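Local coordinates for protein dihydroorotase (Saccharomyces cerevisiae S288C, PDB 6L0I) that catalyses the reversible, zinc-dependent interconversion of N-carbamoyl-L-aspartate and dihydroorotate, a step of de novo pyrimidine biosynthesis, at residues 22-27 with 62-67; 8-13 with 302-307. All blocks are in the same frame, centred on the assembly; numbering follows the deposited sequence.

Contact 1 of 2, residues 22-27 with 62-67; sequences MCELVT and QKLAPK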
ATOM      1  N   MET A  22     -26.504  -6.655   5.373  1.00 27.40           N
ATOM      2  CA  MET A  22     -25.527  -6.692   4.287  1.00 23.57           C
ATOM      3  C   MET A  22     -25.878  -7.778   3.284  1.00 19.98           C
ATOM      4  O   MET A  22     -25.829  -7.564   2.068  1.00 19.85           O
ATOM      5  CB  MET A  22     -24.126  -6.944   4.840  1.00 26.19           C
ATOM      6  CG  MET A  22     -23.084  -6.972   3.725  1.00 24.58           C
ATOM      7  SD  MET A  22     -22.644  -5.272   3.410  1.00 32.66           S
ATOM      8  CE  MET A  22     -23.161  -5.008   1.783  1.00 21.77           C
ATOM      9  N   CYS A  23     -26.213  -8.963   3.797  1.00 23.76           N
ATOM     10  CA  CYS A  23     -26.597 -10.089   2.954  1.00 26.07           C
ATOM     11  C   CYS A  23     -27.832  -9.774   2.112  1.00 23.74           C
ATOM     12  O   CYS A  23     -27.849 -10.013   0.902  1.00 23.56           O
ATOM     13  CB  CYS A  23     -26.840 -11.307   3.839  1.00 26.06           C
ATOM     14  SG  CYS A  23     -27.129 -12.799   2.922  1.00 22.90           S
ATOM     15  N   GLU A  24     -28.868  -9.216   2.730  1.00 26.71           N
ATOM     16  CA  GLU A  24     -30.046  -8.808   1.970  1.00 28.31           C
ATOM     17  C   GLU A  24     -29.703  -7.860   0.820  1.00 28.74           C
ATOM     18  O   GLU A  24     -30.321  -7.929  -0.250  1.00 28.42           O
ATOM     19  CB  GLU A  24     -31.053  -8.164   2.907  1.00 29.88           C
ATOM     20  CG  GLU A  24     -31.720  -9.180   3.800  1.00 34.22           C
ATOM     21  CD  GLU A  24     -32.534  -8.522   4.870  1.00 38.49           C
ATOM     22  OE1 GLU A  24     -32.643  -7.273   4.843  1.00 44.97           O
ATOM     23  OE2 GLU A  24     -33.051  -9.249   5.741  1.00 45.07           O
ATOM     24  N   LEU A  25     -28.717  -6.975   1.009  1.00 25.41           N
ATOM     25  CA  LEU A  25     -28.359  -6.061  -0.074  1.00 23.28           C
ATOM     26  C   LEU A  25     -27.552  -6.773  -1.153  1.00 23.93           C
ATOM     27  O   LEU A  25     -27.693  -6.469  -2.342  1.00 25.52           O
ATOM     28  CB  LEU A  25     -27.582  -4.862   0.493  1.00 23.44           C
ATOM     29  CG  LEU A  25     -26.888  -3.829  -0.415  1.00 32.49           C
ATOM     30  CD1 LEU A  25     -27.871  -2.990  -1.229  1.00 32.81           C
ATOM     31  CD2 LEU A  25     -25.977  -2.906   0.395  1.00 29.77           C
ATOM     32  N   VAL A  26     -26.720  -7.737  -0.768  1.00 22.47           N
ATOM     33  CA  VAL A  26     -25.660  -8.213  -1.659  1.00 26.37           C
ATOM     34  C   VAL A  26     -26.119  -9.380  -2.506  1.00 19.61           C
ATOM     35  O   VAL A  26     -25.885  -9.396  -3.716  1.00 23.08           O
ATOM     36  CB  VAL A  26     -24.398  -8.597  -0.849  1.00 29.01           C
ATOM     37  CG1 VAL A  26     -23.473  -9.455  -1.684  1.00 22.52           C
ATOM     38  CG2 VAL A  26     -23.673  -7.362  -0.443  1.00 26.69           C
ATOM     39  N   THR A  27     -26.732 -10.379  -1.876  1.00 21.94           N
ATOM     40  CA  THR A  27     -27.020 -11.622  -2.585  1.00 29.69           C
ATOM     41  C   THR A  27     -27.944 -11.466  -3.794  1.00 24.15           C
ATOM     42  O   THR A  27     -27.753 -12.233  -4.754  1.00 29.36           O
ATOM     43  CB  THR A  27     -27.579 -12.673  -1.617  1.00 24.52           C
ATOM     44  OG1 THR A  27     -28.975 -12.455  -1.425  1.00 38.87           O
ATOM     45  CG2 THR A  27     -26.906 -12.574  -0.308  1.00 17.67           C
ATOM     46  N   GLN A  62     -31.181 -18.697  -0.650  1.00 27.68           N
ATOM     47  CA  GLN A  62     -32.118 -19.062  -1.714  1.00 29.84           C
ATOM     48  C   GLN A  62     -33.399 -18.244  -1.628  1.00 28.27           C
ATOM     49  O   GLN A  62     -33.950 -17.840  -2.656  1.00 31.84           O
ATOM     50  CB  GLN A  62     -32.453 -20.549  -1.661  1.00 24.84           C
ATOM     51  CG  GLN A  62     -31.411 -21.464  -2.268  1.00 29.89           C
ATOM     52  CD  GLN A  62     -31.269 -21.351  -3.790  1.00 31.98           C
ATOM     53  OE1 GLN A  62     -31.756 -20.403  -4.432  1.00 29.38           O
ATOM     54  NE2 GLN A  62     -30.577 -22.328  -4.374  1.00 32.60           N
ATOM     55  N   LYS A  63     -33.885 -17.991  -0.411  1.00 27.35           N
ATOM     56  CA  LYS A  63     -35.037 -17.113  -0.245  1.00 33.66           C
ATOM     57  C   LYS A  63     -34.773 -15.720  -0.805  1.00 31.84           C
ATOM     58  O   LYS A  63     -35.685 -15.093  -1.353  1.00 28.96           O
ATOM     59  CB  LYS A  63     -35.425 -17.034   1.233  1.00 31.48           C
ATOM     60  CG  LYS A  63     -36.367 -15.891   1.576  1.00 38.82           C
ATOM     61  CD  LYS A  63     -37.810 -16.178   1.142  1.00 46.90           C
ATOM     62  CE  LYS A  63     -38.704 -14.932   1.250  1.00 48.39           C
ATOM     63  NZ  LYS A  63     -38.567 -14.203   2.556  1.00 45.03           N
ATOM     64  N   LEU A  64     -33.536 -15.220  -0.691  1.00 30.19           N
ATOM     65  CA  LEU A  64     -33.229 -13.872  -1.166  1.00 20.90           C
ATOM     66  C   LEU A  64     -32.986 -13.823  -2.664  1.00 28.41           C
ATOM     67  O   LEU A  64     -33.154 -12.761  -3.277  1.00 32.31           O
ATOM     68  CB  LEU A  64     -31.999 -13.321  -0.447  1.00 28.13           C
ATOM     69  CG  LEU A  64     -32.124 -13.092   1.055  1.00 26.04           C
ATOM     70  CD1 LEU A  64     -30.770 -13.144   1.670  1.00 22.09           C
ATOM     71  CD2 LEU A  64     -32.806 -11.749   1.327  1.00 29.83           C
ATOM     72  N   ALA A  65     -32.565 -14.933  -3.264  1.00 27.29           N
ATOM     73  CA  ALA A  65     -32.314 -14.998  -4.705  1.00 29.92           C
ATOM     74  C   ALA A  65     -32.684 -16.389  -5.204  1.00 29.01           C
ATOM     75  O   ALA A  65     -31.824 -17.270  -5.354  1.00 27.50           O
ATOM     76  CB  ALA A  65     -30.857 -14.664  -5.030  1.00 32.24           C
ATOM     77  N   PRO A  66     -33.975 -16.624  -5.475  1.00 30.08           N
ATOM     78  CA  PRO A  66     -34.425 -17.986  -5.846  1.00 29.18           C
ATOM     79  C   PRO A  66     -33.834 -18.531  -7.142  1.00 28.14           C
ATOM     80  O   PRO A  66     -33.786 -19.757  -7.319  1.00 31.13           O
ATOM     81  CB  PRO A  66     -35.952 -17.830  -5.951  1.00 24.63           C
ATOM     82  CG  PRO A  66     -36.284 -16.679  -5.081  1.00 26.78           C
ATOM     83  CD  PRO A  66     -35.108 -15.727  -5.173  1.00 27.14           C
ATOM     84  N   LYS A  67     -33.393 -17.676  -8.062  1.00 28.19           N
ATOM     85  CA  LYS A  67     -32.867 -18.165  -9.331  1.00 32.08           C
ATOM     86  C   LYS A  67     -31.346 -18.299  -9.345  1.00 33.50           C
ATOM     87  O   LYS A  67     -30.771 -18.654 -10.384  1.00 30.66           O
ATOM     88  CB  LYS A  67     -33.337 -17.258 -10.475  1.00 37.48           C
ATOM     89  CG  LYS A  67     -34.861 -17.306 -10.691  1.00 37.22           C
ATOM     90  CD  LYS A  67     -35.317 -16.319 -11.764  1.00 46.29           C
ATOM     91  CE  LYS A  67     -36.816 -16.018 -11.679  1.00 46.48           C
ATOM     92  NZ  LYS A  67     -37.079 -14.552 -11.811  1.00 44.29           N
TER
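Leu64 points at helix 20-32 and meets three of its residues. On the buried side its CB lies 3.3 Å from Thr27 OG1, and the two side chains cross at about a right angle. Leu64 CD1 reaches 3.6 Å from the same Thr27 OG1 and 3.9 Å from Cys23 SG. Cys23 comes to this methyl with its sulfur anti to the backbone N (chi1 -173°). Ala65, the first residue past helix 51-64, adds its CB, 4.0 Å from Thr27 O. Leu61, one turn earlier in helix 51-64, touches both Cys23 and Thr27 and continues this packed side.

The other branch faces the looser side. Leu64 CD2 lies 3.7 Å from Glu24 CG and so meets the aliphatic base of an exposed residue. The Glu24 chain runs on extended, and its carboxylate makes no hydrogen bond to 62-67. With Leu64 cut back to an alanine, both methyls go, which would probably open a gap beside Cys23 and Thr27 and leave Glu24 CG without its apolar neighbour.

No hydrogen bond joins the two segments; they meet through van der Waals contacts. Such packing between successive outer helices is characteristic of the TIM-barrel fold of the metallo-dependent hydrolases, here the helices that link parallel strands 11-15, 37-40 and 69-71.

Contact 2 of 2, residues 8-13 with 302-307; sequences GLTCDM and GFVSDF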
ATOM      1  N   GLY A   8     -24.188 -17.988 -21.490  1.00 35.71           N
ATOM      2  CA  GLY A   8     -24.718 -19.210 -20.912  1.00 26.51           C
ATOM      3  C   GLY A   8     -24.909 -19.094 -19.411  1.00 33.69           C
ATOM      4  O   GLY A   8     -25.386 -18.072 -18.895  1.00 30.67           O
ATOM      5  N   LEU A   9     -24.544 -20.170 -18.697  1.00 31.19           N
ATOM      6  CA  LEU A   9     -24.692 -20.253 -17.240  1.00 31.48           C
ATOM      7  C   LEU A   9     -23.387 -19.784 -16.601  1.00 28.51           C
ATOM      8  O   LEU A   9     -22.461 -20.563 -16.386  1.00 30.90           O
ATOM      9  CB  LEU A   9     -25.060 -21.671 -16.805  1.00 27.96           C
ATOM     10  CG  LEU A   9     -26.444 -22.233 -17.184  1.00 36.12           C
ATOM     11  CD1 LEU A   9     -26.424 -23.756 -17.194  1.00 28.94           C
ATOM     12  CD2 LEU A   9     -27.561 -21.715 -16.257  1.00 31.71           C
ATOM     13  N   THR A  10     -23.319 -18.489 -16.292  1.00 27.14           N
ATOM     14  CA  THR A  10     -22.098 -17.874 -15.788  1.00 24.86           C
ATOM     15  C   THR A  10     -21.782 -18.326 -14.362  1.00 23.15           C
ATOM     16  O   THR A  10     -22.673 -18.664 -13.574  1.00 21.79           O
ATOM     17  CB  THR A  10     -22.218 -16.356 -15.826  1.00 23.35           C
ATOM     18  OG1 THR A  10     -23.419 -15.963 -15.154  1.00 24.14           O
ATOM     19  CG2 THR A  10     -22.260 -15.855 -17.262  1.00 24.54           C
ATOM     20  N   CYS A  11     -20.487 -18.284 -14.033  1.00 25.38           N
ATOM     21  CA  CYS A  11     -19.910 -18.874 -12.827  1.00 22.80           C
ATOM     22  C   CYS A  11     -18.975 -17.882 -12.152  1.00 24.47           C
ATOM     23  O   CYS A  11     -17.997 -17.441 -12.767  1.00 24.57           O
ATOM     24  CB  CYS A  11     -19.114 -20.134 -13.175  1.00 20.96           C
ATOM     25  SG  CYS A  11     -20.036 -21.573 -12.972  1.00 48.22           S
ATOM     26  N   ASP A  12     -19.244 -17.585 -10.878  1.00 23.15           N
ATOM     27  CA  ASP A  12     -18.346 -16.837  -9.993  1.00 22.15           C
ATOM     28  C   ASP A  12     -17.991 -17.762  -8.822  1.00 19.46           C
ATOM     29  O   ASP A  12     -18.775 -17.934  -7.887  1.00 20.44           O
ATOM     30  CB  ASP A  12     -18.999 -15.531  -9.534  1.00 22.18           C
ATOM     31  CG  ASP A  12     -18.082 -14.664  -8.663  1.00 18.30           C
ATOM     32  OD1 ASP A  12     -16.922 -15.028  -8.413  1.00 15.15           O
ATOM     33  OD2 ASP A  12     -18.551 -13.590  -8.224  1.00 22.39           O
ATOM     34  N   MET A  13     -16.806 -18.366  -8.877  1.00 19.70           N
ATOM     35  CA  MET A  13     -16.381 -19.342  -7.890  1.00 18.98           C
ATOM     36  C   MET A  13     -15.638 -18.715  -6.696  1.00 20.84           C
ATOM     37  O   MET A  13     -14.790 -19.382  -6.095  1.00 23.04           O
ATOM     38  CB  MET A  13     -15.523 -20.414  -8.570  1.00 16.78           C
ATOM     39  CG  MET A  13     -16.310 -21.261  -9.614  1.00 21.84           C
ATOM     40  SD  MET A  13     -18.044 -21.587  -9.146  1.00 23.56           S
ATOM     41  CE  MET A  13     -18.394 -23.074 -10.098  1.00 29.26           C
ATOM     42  N   GLY A 302     -15.452 -19.165 -21.928  1.00 28.03           N
ATOM     43  CA  GLY A 302     -14.689 -20.153 -21.181  1.00 29.82           C
ATOM     44  C   GLY A 302     -14.267 -19.647 -19.811  1.00 29.74           C
ATOM     45  O   GLY A 302     -14.398 -20.349 -18.804  1.00 30.89           O
ATOM     46  N   PHE A 303     -13.766 -18.412 -19.750  1.00 28.92           N
ATOM     47  CA  PHE A 303     -13.271 -17.881 -18.481  1.00 29.48           C
ATOM     48  C   PHE A 303     -14.404 -17.719 -17.474  1.00 23.94           C
ATOM     49  O   PHE A 303     -14.237 -18.000 -16.284  1.00 24.54           O
ATOM     50  CB  PHE A 303     -12.561 -16.549 -18.721  1.00 26.96           C
ATOM     51  CG  PHE A 303     -12.040 -15.907 -17.475  1.00 25.17           C
ATOM     52  CD1 PHE A 303     -10.969 -16.458 -16.791  1.00 25.21           C
ATOM     53  CD2 PHE A 303     -12.625 -14.759 -16.981  1.00 25.23           C
ATOM     54  CE1 PHE A 303     -10.482 -15.868 -15.632  1.00 20.23           C
ATOM     55  CE2 PHE A 303     -12.149 -14.159 -15.815  1.00 25.83           C
ATOM     56  CZ  PHE A 303     -11.075 -14.723 -15.143  1.00 21.80           C
ATOM     57  N   VAL A 304     -15.586 -17.336 -17.951  1.00 21.70           N
ATOM     58  CA  VAL A 304     -16.695 -16.947 -17.085  1.00 24.33           C
ATOM     59  C   VAL A 304     -17.756 -18.042 -16.939  1.00 25.07           C
ATOM     60  O   VAL A 304     -18.596 -17.958 -16.027  1.00 26.80           O
ATOM     61  CB  VAL A 304     -17.275 -15.612 -17.611  1.00 32.22           C
ATOM     62  CG1 VAL A 304     -18.739 -15.418 -17.295  1.00 35.26           C
ATOM     63  CG2 VAL A 304     -16.443 -14.449 -17.081  1.00 19.67           C
ATOM     64  N   SER A 305     -17.694 -19.107 -17.739  1.00 28.35           N
ATOM     65  CA  SER A 305     -18.698 -20.163 -17.666  1.00 26.50           C
ATOM     66  C   SER A 305     -18.101 -21.567 -17.716  1.00 25.58           C
ATOM     67  O   SER A 305     -18.158 -22.309 -16.731  1.00 25.84           O
ATOM     68  CB  SER A 305     -19.702 -19.991 -18.806  1.00 27.18           C
ATOM     69  OG  SER A 305     -20.908 -20.655 -18.508  1.00 28.58           O
ATOM     70  N   ASP A 306     -17.512 -21.928 -18.858  1.00 29.55           N
ATOM     71  CA  ASP A 306     -17.148 -23.318 -19.136  1.00 31.41           C
ATOM     72  C   ASP A 306     -16.205 -23.888 -18.082  1.00 28.87           C
ATOM     73  O   ASP A 306     -16.490 -24.926 -17.466  1.00 26.08           O
ATOM     74  CB  ASP A 306     -16.513 -23.420 -20.528  1.00 28.53           C
ATOM     75  CG  ASP A 306     -17.451 -22.949 -21.636  1.00 34.40           C
ATOM     76  OD1 ASP A 306     -18.669 -22.869 -21.377  1.00 31.53           O
ATOM     77  OD2 ASP A 306     -16.973 -22.658 -22.760  1.00 40.71           O
ATOM     78  N   PHE A 307     -15.060 -23.227 -17.873  1.00 26.45           N
ATOM     79  CA  PHE A 307     -14.007 -23.835 -17.068  1.00 23.43           C
ATOM     80  C   PHE A 307     -14.420 -23.996 -15.615  1.00 24.88           C
ATOM     81  O   PHE A 307     -14.025 -24.972 -14.973  1.00 28.89           O
ATOM     82  CB  PHE A 307     -12.721 -23.017 -17.195  1.00 28.55           C
ATOM     83  CG  PHE A 307     -12.246 -22.865 -18.621  1.00 33.73           C
ATOM     84  CD1 PHE A 307     -12.435 -23.888 -19.542  1.00 35.67           C
ATOM     85  CD2 PHE A 307     -11.625 -21.702 -19.043  1.00 32.14           C
ATOM     86  CE1 PHE A 307     -12.004 -23.751 -20.846  1.00 30.95           C
ATOM     87  CE2 PHE A 307     -11.205 -21.558 -20.350  1.00 32.95           C
ATOM     88  CZ  PHE A 307     -11.394 -22.583 -21.250  1.00 33.39           C
TER
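Ser305 OG donates to Leu9 O at 2.6 Å. The hydroxyl stands well above the carbonyl plane. Its chi1 of -159° sets OG anti to the backbone N and carries it across to the 8-13 segment. Leu7 O is a weaker, competing acceptor for the same hydroxyl.

Next to it, Cys11 N donates to Val304 O at 2.8 Å, almost in line with the C=O bond (169°). Thr10 CA also approaches Val304 O, at 3.5 Å. One carbonyl thus takes a hydrogen bond from Cys11 and a weaker CA-H...O contact from Thr10.

Thr10 and Val304 lie side by side and point the same way. Thr10 CG2 meets Val304 CG1 at 3.5 Å. The Thr10 rotamer (chi1 53°) divides its branches: CG2 packs on the valine, while OG1 bonds to Gly34 O and Ser36 N. Val304 also touches Ile284 and Ile287 of helix 283-293. Cys11 CB passes 3.6 Å from Val304 O, and the cysteine side chain also touches Ile309.

A wider pi-type turn spans 302-306, closed by Phe307 N to Gly302 O at 3.1 Å. Here a late helix packs on the start of the first parallel strand and the loop leading into it, as in the strand-inside, helix-outside layering of a TIM barrel.

From the N terminus, the chain passes through strand 5-8 and enters 8-13, the first half of contact 2, which runs into strand 11-15. His14 on this strand is among the residues that probably bind zinc. Helix 20-32 comes next and supplies the first half of contact 1. Strand 37-40 and helix 51-64 follow, and contact 1 closes a short loop at 62-67. Contact 2 closes only after most of the chain, at 302-307 in helix 300-312. Contact 1 is therefore nested inside the loop of contact 2, and the two do not cross. Their centres are about 20 Å apart and they do not touch. Contact 1 joins two early helices; contact 2 ties the first parallel strand to a late helix.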